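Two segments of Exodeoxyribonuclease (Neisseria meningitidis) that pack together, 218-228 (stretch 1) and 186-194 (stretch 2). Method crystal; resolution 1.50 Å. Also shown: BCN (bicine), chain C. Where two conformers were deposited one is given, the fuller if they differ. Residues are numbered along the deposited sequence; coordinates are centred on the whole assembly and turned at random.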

# COMPACT_ATOMS: atom_id res chain seq x y z
N TRP A 218 5.53 12.99 -2.57
CA TRP A 218 6.40 11.84 -2.51
C TRP A 218 5.65 10.65 -3.07
O TRP A 218 4.46 10.49 -2.80
CB TRP A 218 6.75 11.47 -1.07
CG TRP A 218 7.43 12.48 -0.21
CD1 TRP A 218 7.05 13.78 0.05
CD2 TRP A 218 8.57 12.24 0.61
NE1 TRP A 218 7.92 14.36 0.94
CE2 TRP A 218 8.86 13.43 1.31
CE3 TRP A 218 9.40 11.12 0.81
CZ2 TRP A 218 9.93 13.54 2.19
CZ3 TRP A 218 10.45 11.22 1.70
CH2 TRP A 218 10.71 12.42 2.37
N ARG A 219 6.35 9.78 -3.80
CA ARG A 219 5.77 8.50 -4.20
C ARG A 219 6.22 7.44 -3.19
O ARG A 219 7.34 6.91 -3.26
CB ARG A 219 6.21 8.11 -5.61
CG ARG A 219 5.47 6.87 -6.11
CD ARG A 219 5.80 6.59 -7.53
NE ARG A 219 7.16 6.10 -7.69
CZ ARG A 219 7.50 4.82 -7.77
NH1 ARG A 219 6.56 3.86 -7.70
NH2 ARG A 219 8.78 4.51 -7.92
N ILE A 220 5.36 7.19 -2.21
CA ILE A 220 5.65 6.22 -1.15
C ILE A 220 4.68 5.04 -1.13
O ILE A 220 4.86 4.12 -0.33
CB ILE A 220 5.74 6.90 0.24
CG1 ILE A 220 4.45 7.65 0.57
CG2 ILE A 220 6.97 7.81 0.30
CD1 ILE A 220 4.39 8.20 2.01
N ASP A 221 3.67 5.06 -2.01
CA ASP A 221 2.72 3.97 -2.18
C ASP A 221 3.09 3.22 -3.44
O ASP A 221 3.46 3.84 -4.44
CB ASP A 221 1.31 4.52 -2.27
CG ASP A 221 0.90 5.27 -1.00
OD1 ASP A 221 0.42 4.60 -0.04
OD2 ASP A 221 1.06 6.51 -0.94
N TYR A 222 3.02 1.90 -3.37
CA TYR A 222 3.47 1.03 -4.46
C TYR A 222 2.52 -0.12 -4.68
O TYR A 222 1.82 -0.55 -3.76
CB TYR A 222 4.81 0.36 -4.13
CG TYR A 222 6.00 1.24 -3.91
CD1 TYR A 222 6.18 1.92 -2.71
CD2 TYR A 222 6.99 1.36 -4.88
CE1 TYR A 222 7.27 2.71 -2.51
CE2 TYR A 222 8.09 2.14 -4.66
CZ TYR A 222 8.24 2.81 -3.47
OH TYR A 222 9.37 3.57 -3.26
N GLN A 223 2.58 -0.68 -5.88
CA GLN A 223 2.19 -2.07 -6.13
C GLN A 223 3.44 -2.80 -6.59
O GLN A 223 3.96 -2.51 -7.66
CB GLN A 223 1.05 -2.13 -7.16
CG GLN A 223 -0.24 -1.50 -6.64
CD GLN A 223 -1.52 -1.85 -7.41
OE1 GLN A 223 -1.61 -2.85 -8.13
NE2 GLN A 223 -2.53 -1.02 -7.24
N MET A 224 3.97 -3.66 -5.73
CA MET A 224 5.12 -4.50 -6.07
C MET A 224 4.60 -5.84 -6.58
O MET A 224 3.80 -6.46 -5.90
CB MET A 224 6.03 -4.74 -4.87
CG MET A 224 6.73 -3.49 -4.36
SD MET A 224 8.01 -2.94 -5.52
CE MET A 224 8.92 -1.82 -4.46
N VAL A 225 5.05 -6.27 -7.75
CA VAL A 225 4.40 -7.37 -8.47
C VAL A 225 5.42 -8.43 -8.90
O VAL A 225 6.56 -8.11 -9.26
CB VAL A 225 3.62 -6.80 -9.69
CG1 VAL A 225 2.78 -7.87 -10.37
CG2 VAL A 225 2.71 -5.64 -9.26
N THR A 226 4.99 -9.68 -8.89
CA THR A 226 5.77 -10.81 -9.41
C THR A 226 5.89 -10.73 -10.94
O THR A 226 5.12 -10.01 -11.57
CB THR A 226 5.13 -12.12 -8.98
OG1 THR A 226 3.72 -12.07 -9.22
CG2 THR A 226 5.39 -12.34 -7.50
N PRO A 227 6.89 -11.41 -11.53
CA PRO A 227 7.22 -11.16 -12.94
C PRO A 227 6.13 -11.42 -13.98
O PRO A 227 5.90 -10.55 -14.84
CB PRO A 227 8.44 -12.06 -13.19
CG PRO A 227 8.94 -12.43 -11.88
CD PRO A 227 7.85 -12.33 -10.89
N GLU A 228 5.44 -12.55 -13.93
CA GLU A 228 4.51 -12.86 -15.01
C GLU A 228 3.31 -11.94 -14.94
O GLU A 228 2.83 -11.44 -15.96
CB GLU A 228 4.11 -14.33 -15.00
CG GLU A 228 5.33 -15.19 -15.37
CD GLU A 228 5.17 -16.67 -15.14
OE1 GLU A 228 5.07 -17.09 -13.98
OE2 GLU A 228 5.19 -17.43 -16.14
N1 BCN C . 7.27 10.04 5.79
C1 BCN C . 7.89 8.69 5.84
C2 BCN C . 8.32 8.29 7.23
O21 BCN C . 8.76 7.11 7.39
O22 BCN C . 8.21 9.11 8.15
C3 BCN C . 5.82 10.00 5.53
C4 BCN C . 5.08 9.93 6.85
O4 BCN C . 5.48 10.97 7.78
C5 BCN C . 7.97 10.92 4.80
C6 BCN C . 7.90 12.38 5.23
O6 BCN C . 8.07 12.53 6.64
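Stretch 2, residues 186-194: LGWTDMWRT

Short antiparallel pairings often depend as much on what happens at their ends as on the ladder itself, and residues 186-194 of this exodeoxyribonuclease, lying along 218-228, illustrate the point. Stretch 2 leaves a helix at Gly187, whose positive phi (88°) suits glycine, runs extended through Thr189 and Asp190, and turns into a new helix from Met191. It travels against the direction of stretch 1, so that Gln223, Met224, Val225 and Thr226 face Met191, Asp190, Thr189 and Trp188 in turn.

Along stretch 1, Trp218 lies beyond reach of the partner and instead offers one face of its ring to bicine, its CZ2 3.8 Å from BCN C6. Contact begins with Arg219, whose side chain, extended through chi1 and chi2 (both t) and bent at chi3 (p), carries the guanidinium to Asp190 in a two-pronged salt bridge: Arg219 NH1 donates to Asp190 OD1 at 2.9 Å and Arg219 NH2 to Asp190 OD2 at 2.8 Å. The carboxylate lies near the guanidinium plane, leaving one face to be covered by Trp192 CD1. Arg193 also comes close, with its NH2 3.5 Å from Arg219 NE, a meeting of like charges.

Ile220 and Asp221 stay clear, but the edge of the Tyr222 ring approaches the same carboxylate, CE2 lying 3.4 Å from Asp190 OD2. At Gln223 the backbones engage. Its carbonyl O accepts from Met191 N at 3.0 Å, tying the first turn of the helix to the strand, while a water links Gln223 N (3.2 Å) to Asp190 OD1 (2.8 Å) and Trp192 N (3.1 Å).

Met224 and Asp190 form a non-hydrogen-bonded pair, their CA atoms 4.9 Å apart and their side chains on the same face of the sheet; Met224 SD lies 3.7 Å from Asp190 CA. Here Met224 CA makes a CA-H...O contact of 3.3 Å with Thr189 O. The next pair, Val225 and Thr189, closes the classic ring of two hydrogen bonds: Val225 N to Thr189 O and Thr189 N to Val225 O, each 2.9 Å. Their side chains share the other face, where Val225 CG2 also meets Met191 SD at 3.9 Å.

Beyond the ladder, the indole of Trp188 reaches back over the strand, placing CE3 4.0 Å from Met224 CB and CZ3 3.8 Å from Thr226 CG2. Pro227 begins a helix and makes a looser contact, its CG 4.4 Å from Gly187 O; Glu228 is out of reach.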

# COMPACT_ATOMS: atom_id res chain seq x y z
N LEU A 186 15.76 -9.16 -5.35
CA LEU A 186 14.68 -10.13 -5.24
C LEU A 186 13.86 -10.25 -6.53
O LEU A 186 13.22 -11.28 -6.74
CB LEU A 186 13.75 -9.78 -4.08
CG LEU A 186 14.36 -9.80 -2.69
CD1 LEU A 186 13.28 -9.61 -1.63
CD2 LEU A 186 15.12 -11.11 -2.45
N GLY A 187 13.85 -9.21 -7.36
CA GLY A 187 13.18 -9.27 -8.65
C GLY A 187 11.71 -8.88 -8.63
O GLY A 187 10.95 -9.22 -9.55
N TRP A 188 11.29 -8.18 -7.58
CA TRP A 188 9.95 -7.57 -7.60
C TRP A 188 9.91 -6.40 -8.57
O TRP A 188 10.91 -5.69 -8.75
CB TRP A 188 9.53 -7.11 -6.21
CG TRP A 188 9.25 -8.24 -5.27
CD1 TRP A 188 10.14 -8.89 -4.49
CD2 TRP A 188 7.99 -8.86 -5.05
NE1 TRP A 188 9.52 -9.88 -3.78
CE2 TRP A 188 8.19 -9.89 -4.11
CE3 TRP A 188 6.71 -8.65 -5.55
CZ2 TRP A 188 7.16 -10.69 -3.64
CZ3 TRP A 188 5.67 -9.45 -5.08
CH2 TRP A 188 5.91 -10.45 -4.14
N THR A 189 8.75 -6.18 -9.19
CA THR A 189 8.57 -5.07 -10.12
C THR A 189 7.80 -3.95 -9.41
O THR A 189 6.71 -4.17 -8.92
CB THR A 189 7.78 -5.52 -11.37
OG1 THR A 189 8.56 -6.47 -12.10
CG2 THR A 189 7.43 -4.35 -12.30
N ASP A 190 8.37 -2.75 -9.44
CA ASP A 190 7.71 -1.54 -8.98
C ASP A 190 6.80 -1.13 -10.14
O ASP A 190 7.26 -0.60 -11.15
CB ASP A 190 8.80 -0.51 -8.65
CG ASP A 190 8.27 0.85 -8.32
OD1 ASP A 190 7.05 1.08 -8.49
OD2 ASP A 190 9.11 1.69 -7.89
N MET A 191 5.52 -1.41 -10.01
CA MET A 191 4.66 -1.41 -11.19
C MET A 191 4.56 -0.04 -11.83
O MET A 191 4.60 0.09 -13.06
CB MET A 191 3.27 -1.95 -10.86
CG MET A 191 2.59 -2.62 -12.04
SD MET A 191 3.47 -4.06 -12.72
CE MET A 191 4.23 -3.44 -14.23
N TRP A 192 4.42 1.00 -11.00
CA TRP A 192 4.31 2.35 -11.52
C TRP A 192 5.55 2.74 -12.32
O TRP A 192 5.47 3.26 -13.45
CB TRP A 192 4.11 3.38 -10.40
CG TRP A 192 4.03 4.76 -10.96
CD1 TRP A 192 5.05 5.64 -11.11
CD2 TRP A 192 2.87 5.37 -11.54
NE1 TRP A 192 4.58 6.80 -11.73
CE2 TRP A 192 3.25 6.65 -12.00
CE3 TRP A 192 1.54 4.96 -11.70
CZ2 TRP A 192 2.35 7.52 -12.58
CZ3 TRP A 192 0.65 5.84 -12.28
CH2 TRP A 192 1.07 7.10 -12.74
N ARG A 193 6.72 2.52 -11.73
CA ARG A 193 7.96 2.99 -12.34
C ARG A 193 8.26 2.20 -13.60
O ARG A 193 8.84 2.74 -14.54
CB ARG A 193 9.11 2.86 -11.35
CG ARG A 193 10.44 3.36 -11.82
CD ARG A 193 10.43 4.77 -12.31
NE ARG A 193 9.98 5.72 -11.31
CZ ARG A 193 9.01 6.62 -11.47
NH1 ARG A 193 8.32 6.73 -12.60
NH2 ARG A 193 8.72 7.45 -10.46
N THR A 194 7.84 0.94 -13.63
CA THR A 194 8.03 0.12 -14.81
C THR A 194 7.11 0.54 -15.94
O THR A 194 7.54 0.63 -17.10
CB THR A 194 7.89 -1.38 -14.46
OG1 THR A 194 9.03 -1.74 -13.67
CG2 THR A 194 7.87 -2.25 -15.70
O HOH W 1 8.60 -8.96 -10.91
O HOH W 2 4.28 1.04 -7.90
O HOH W 3 11.79 5.15 -9.09